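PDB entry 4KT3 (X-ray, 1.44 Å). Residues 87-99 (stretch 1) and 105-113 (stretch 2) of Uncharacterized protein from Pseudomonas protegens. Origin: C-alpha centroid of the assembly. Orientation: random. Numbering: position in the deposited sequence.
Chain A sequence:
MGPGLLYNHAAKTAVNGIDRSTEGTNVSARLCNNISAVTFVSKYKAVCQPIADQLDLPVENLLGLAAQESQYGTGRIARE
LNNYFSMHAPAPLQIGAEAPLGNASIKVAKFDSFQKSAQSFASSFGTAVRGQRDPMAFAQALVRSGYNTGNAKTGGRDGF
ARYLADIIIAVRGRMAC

Stretch 1 (87-99) MHAPAPLQIGAEA
Stretch 2 (105-113) SIKVAKFDS

Two separate segments of stretch 1 bond to opposite edges of stretch 2, and the loop between them carries the chain from one edge to the other. On one edge, A109 N donates to M87 O (3.0 Å, 175° at hydrogen) and A89 N donates to K107 O (2.8 Å, 168°); these bonds flank a single bridge between H88 and V108, whose CA atoms lie 4.3 Å apart. On the other edge, strand 96-98 runs antiparallel, its axis at 141° to that of 108-110 and 4.4 Å from it at closest approach.

The antiparallel register rests on the reciprocal bonds V108 N to E98 O (2.7 Å, 171°) and E98 N to V108 O (2.9 Å, 155°), and on A97 facing A109 as the non-hydrogen-bonded pair, CA to CA 4.4 Å. K110 N to G96 O (2.9 Å, 161°) and I95 N to K110 O (2.8 Å, 164°) are also present. The strand torsions are extended: A97 is at -154/152, E98 at -153/144 and V108 at -111/148. CA-H...O contacts add to these bonds: A97 CA lies 3.2 Å from V108 O within the ladder, and Q94 CA 3.2 Å from K110 O just before it.

The link between the two segments includes a cis peptide before P90 and a type II turn from A91 to Q94. L93, at 74/2, supplies the positive phi of that turn. Q94 N donates to A91 O (3.2 Å), while the Q94 side chain, chi1 p and chi2 t, returns OE1 to accept from A91 N (2.8 Å), bracing the turn from both directions.

F111 starts away from stretch 1, but chi1 m and chi2 -81° bring its ring end back to the loop. P92 O lies at the ring edge, 3.4 Å from F111 CE1, as does A91 CB, 4.0 Å from F111 CZ. Selenomethionine M87 (m, m, m) places CG 4.3 Å from F111 CZ. A91 CB also packs 4.1 Å from A109 CB.

The imidazole of H88 (chi1 m, chi2 174°) is covered on one face by I106, whose CG2 sits 3.7 Å from the H88 ring centroid and 8° off the normal, a CH-pi contact.

E98 and K110 project to the same face of the sheet. With E98 chi1 and chi2 t, and K110 chi1 m followed by three t angles, E98 OE2 reaches K110 NZ at 3.5 Å, a long salt bridge.

Water 1 joins A89 O (2.6 Å) to K107 N (3.0 Å); water 2 joins L93 O (2.8 Å) to D112 N (2.9 Å). Each donates to the carbonyl and accepts from the amide.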

# COMPACT_ATOMS: atom_id res chain seq x y z
N MSE A 87 -9.33 1.25 -10.01
CA MSE A 87 -10.18 0.67 -11.03
C MSE A 87 -9.57 0.85 -12.40
O MSE A 87 -9.20 1.96 -12.78
CB MSE A 87 -11.54 1.38 -11.06
CG MSE A 87 -12.27 1.37 -9.74
SE MSE A 87 -13.15 -0.32 -9.38
CE MSE A 87 -14.58 -0.20 -10.69
N HIS A 88 -9.49 -0.25 -13.14
CA HIS A 88 -9.16 -0.20 -14.55
C HIS A 88 -10.25 0.53 -15.32
O HIS A 88 -11.45 0.43 -15.00
CB HIS A 88 -9.01 -1.63 -15.10
CG HIS A 88 -7.80 -2.36 -14.59
ND1 HIS A 88 -7.56 -3.68 -14.88
CD2 HIS A 88 -6.78 -1.95 -13.80
CE1 HIS A 88 -6.43 -4.06 -14.30
NE2 HIS A 88 -5.94 -3.03 -13.64
N ALA A 89 -9.84 1.28 -16.33
CA ALA A 89 -10.78 1.92 -17.24
C ALA A 89 -11.16 0.93 -18.34
O ALA A 89 -10.32 0.12 -18.79
CB ALA A 89 -10.16 3.15 -17.85
N PRO A 90 -12.41 0.99 -18.82
CA PRO A 90 -13.45 1.93 -18.38
C PRO A 90 -14.18 1.45 -17.14
O PRO A 90 -14.38 0.25 -16.97
CB PRO A 90 -14.40 1.98 -19.58
CG PRO A 90 -14.28 0.61 -20.22
CD PRO A 90 -12.84 0.18 -19.97
N ALA A 91 -14.58 2.40 -16.29
CA ALA A 91 -15.33 2.09 -15.08
C ALA A 91 -16.54 3.02 -15.03
O ALA A 91 -16.47 4.14 -15.53
CB ALA A 91 -14.46 2.29 -13.86
N PRO A 92 -17.65 2.55 -14.45
CA PRO A 92 -18.80 3.44 -14.30
C PRO A 92 -18.42 4.70 -13.54
O PRO A 92 -17.61 4.64 -12.60
CB PRO A 92 -19.80 2.60 -13.49
CG PRO A 92 -19.38 1.19 -13.68
CD PRO A 92 -17.89 1.22 -13.86
N LEU A 93 -19.02 5.81 -13.95
CA LEU A 93 -18.83 7.12 -13.31
C LEU A 93 -17.48 7.77 -13.59
O LEU A 93 -17.22 8.87 -13.10
CB LEU A 93 -19.10 7.07 -11.79
CG LEU A 93 -20.47 6.58 -11.32
CD1 LEU A 93 -20.43 6.19 -9.85
CD2 LEU A 93 -21.53 7.66 -11.59
N GLN A 94 -16.63 7.14 -14.39
CA GLN A 94 -15.33 7.78 -14.65
C GLN A 94 -15.50 9.09 -15.44
O GLN A 94 -16.45 9.25 -16.23
CB GLN A 94 -14.38 6.84 -15.39
CG GLN A 94 -14.65 6.67 -16.88
CD GLN A 94 -13.62 5.79 -17.55
OE1 GLN A 94 -13.20 4.78 -16.97
NE2 GLN A 94 -13.21 6.15 -18.76
N ILE A 95 -14.56 10.01 -15.23
CA ILE A 95 -14.55 11.27 -15.97
C ILE A 95 -13.39 11.31 -16.97
O ILE A 95 -13.22 12.28 -17.70
CB ILE A 95 -14.48 12.50 -15.02
CG1 ILE A 95 -13.18 12.48 -14.20
CG2 ILE A 95 -15.69 12.53 -14.10
CD1 ILE A 95 -12.93 13.76 -13.41
N GLY A 96 -12.61 10.23 -17.00
CA GLY A 96 -11.49 10.11 -17.91
C GLY A 96 -10.71 8.85 -17.60
O GLY A 96 -11.12 8.06 -16.74
N ALA A 97 -9.58 8.67 -18.29
CA ALA A 97 -8.73 7.49 -18.12
C ALA A 97 -7.29 7.83 -18.50
O ALA A 97 -7.06 8.69 -19.35
CB ALA A 97 -9.23 6.35 -19.00
N GLU A 98 -6.35 7.12 -17.88
CA GLU A 98 -4.93 7.38 -18.08
C GLU A 98 -4.12 6.10 -17.84
O GLU A 98 -4.46 5.30 -16.97
CB GLU A 98 -4.54 8.46 -17.08
CG GLU A 98 -3.11 8.81 -16.99
CD GLU A 98 -2.88 9.76 -15.84
OE1 GLU A 98 -2.22 9.35 -14.87
OE2 GLU A 98 -3.40 10.90 -15.89
N ALA A 99 -3.05 5.89 -18.60
CA ALA A 99 -2.18 4.74 -18.34
C ALA A 99 -1.38 5.02 -17.07
O ALA A 99 -0.94 6.15 -16.85
CB ALA A 99 -1.26 4.50 -19.53
N SER A 105 -0.44 -0.89 -21.73
CA SER A 105 -1.41 -1.97 -21.88
C SER A 105 -2.77 -1.61 -21.27
O SER A 105 -3.81 -1.76 -21.92
CB SER A 105 -0.88 -3.25 -21.24
N ILE A 106 -2.76 -1.15 -20.02
CA ILE A 106 -4.00 -0.94 -19.26
C ILE A 106 -4.16 0.49 -18.76
O ILE A 106 -3.25 1.06 -18.18
CB ILE A 106 -4.07 -1.86 -18.03
CG1 ILE A 106 -3.99 -3.32 -18.47
CG2 ILE A 106 -5.35 -1.61 -17.25
CD1 ILE A 106 -4.21 -4.32 -17.37
N LYS A 107 -5.34 1.05 -18.95
CA LYS A 107 -5.60 2.38 -18.44
C LYS A 107 -6.34 2.28 -17.11
O LYS A 107 -7.04 1.30 -16.86
CB LYS A 107 -6.42 3.19 -19.44
CG LYS A 107 -5.68 3.47 -20.74
CD LYS A 107 -6.36 4.58 -21.51
CE LYS A 107 -5.75 4.79 -22.88
NZ LYS A 107 -6.46 5.87 -23.61
N VAL A 108 -6.14 3.28 -16.26
CA VAL A 108 -6.90 3.39 -15.02
C VAL A 108 -7.85 4.58 -15.10
O VAL A 108 -7.57 5.60 -15.75
CB VAL A 108 -6.01 3.51 -13.76
CG1 VAL A 108 -5.22 2.22 -13.55
CG2 VAL A 108 -5.06 4.69 -13.86
N ALA A 109 -8.97 4.44 -14.43
CA ALA A 109 -10.02 5.45 -14.45
C ALA A 109 -9.66 6.68 -13.63
O ALA A 109 -8.90 6.61 -12.67
CB ALA A 109 -11.30 4.85 -13.92
N LYS A 110 -10.26 7.81 -14.02
CA LYS A 110 -10.23 9.04 -13.22
C LYS A 110 -11.65 9.30 -12.73
O LYS A 110 -12.61 9.03 -13.46
CB LYS A 110 -9.79 10.23 -14.08
CG LYS A 110 -8.50 10.06 -14.83
CD LYS A 110 -8.16 11.33 -15.60
CE LYS A 110 -6.79 11.22 -16.25
NZ LYS A 110 -6.35 12.52 -16.84
N PHE A 111 -11.77 9.83 -11.52
CA PHE A 111 -13.06 10.17 -10.92
C PHE A 111 -13.08 11.59 -10.35
O PHE A 111 -12.04 12.23 -10.17
CB PHE A 111 -13.40 9.19 -9.80
CG PHE A 111 -13.51 7.77 -10.26
CD1 PHE A 111 -14.68 7.33 -10.87
CD2 PHE A 111 -12.46 6.89 -10.12
CE1 PHE A 111 -14.78 6.04 -11.32
CE2 PHE A 111 -12.56 5.60 -10.56
CZ PHE A 111 -13.72 5.17 -11.17
N ASP A 112 -14.28 12.06 -10.01
CA ASP A 112 -14.45 13.37 -9.38
C ASP A 112 -14.03 13.39 -7.91
O ASP A 112 -13.72 14.46 -7.37
CB ASP A 112 -15.91 13.82 -9.47
CG ASP A 112 -16.26 14.45 -10.80
OD1 ASP A 112 -15.43 15.17 -11.39
OD2 ASP A 112 -17.41 14.24 -11.25
N SER A 113 -14.04 12.23 -7.27
CA SER A 113 -13.85 12.17 -5.82
C SER A 113 -13.69 10.74 -5.34
O SER A 113 -14.03 9.80 -6.06
CB SER A 113 -15.06 12.76 -5.12
OG SER A 113 -16.21 11.97 -5.39
O HOH W 1 -7.90 -0.56 -19.26
O HOH W 2 -16.57 10.69 -11.07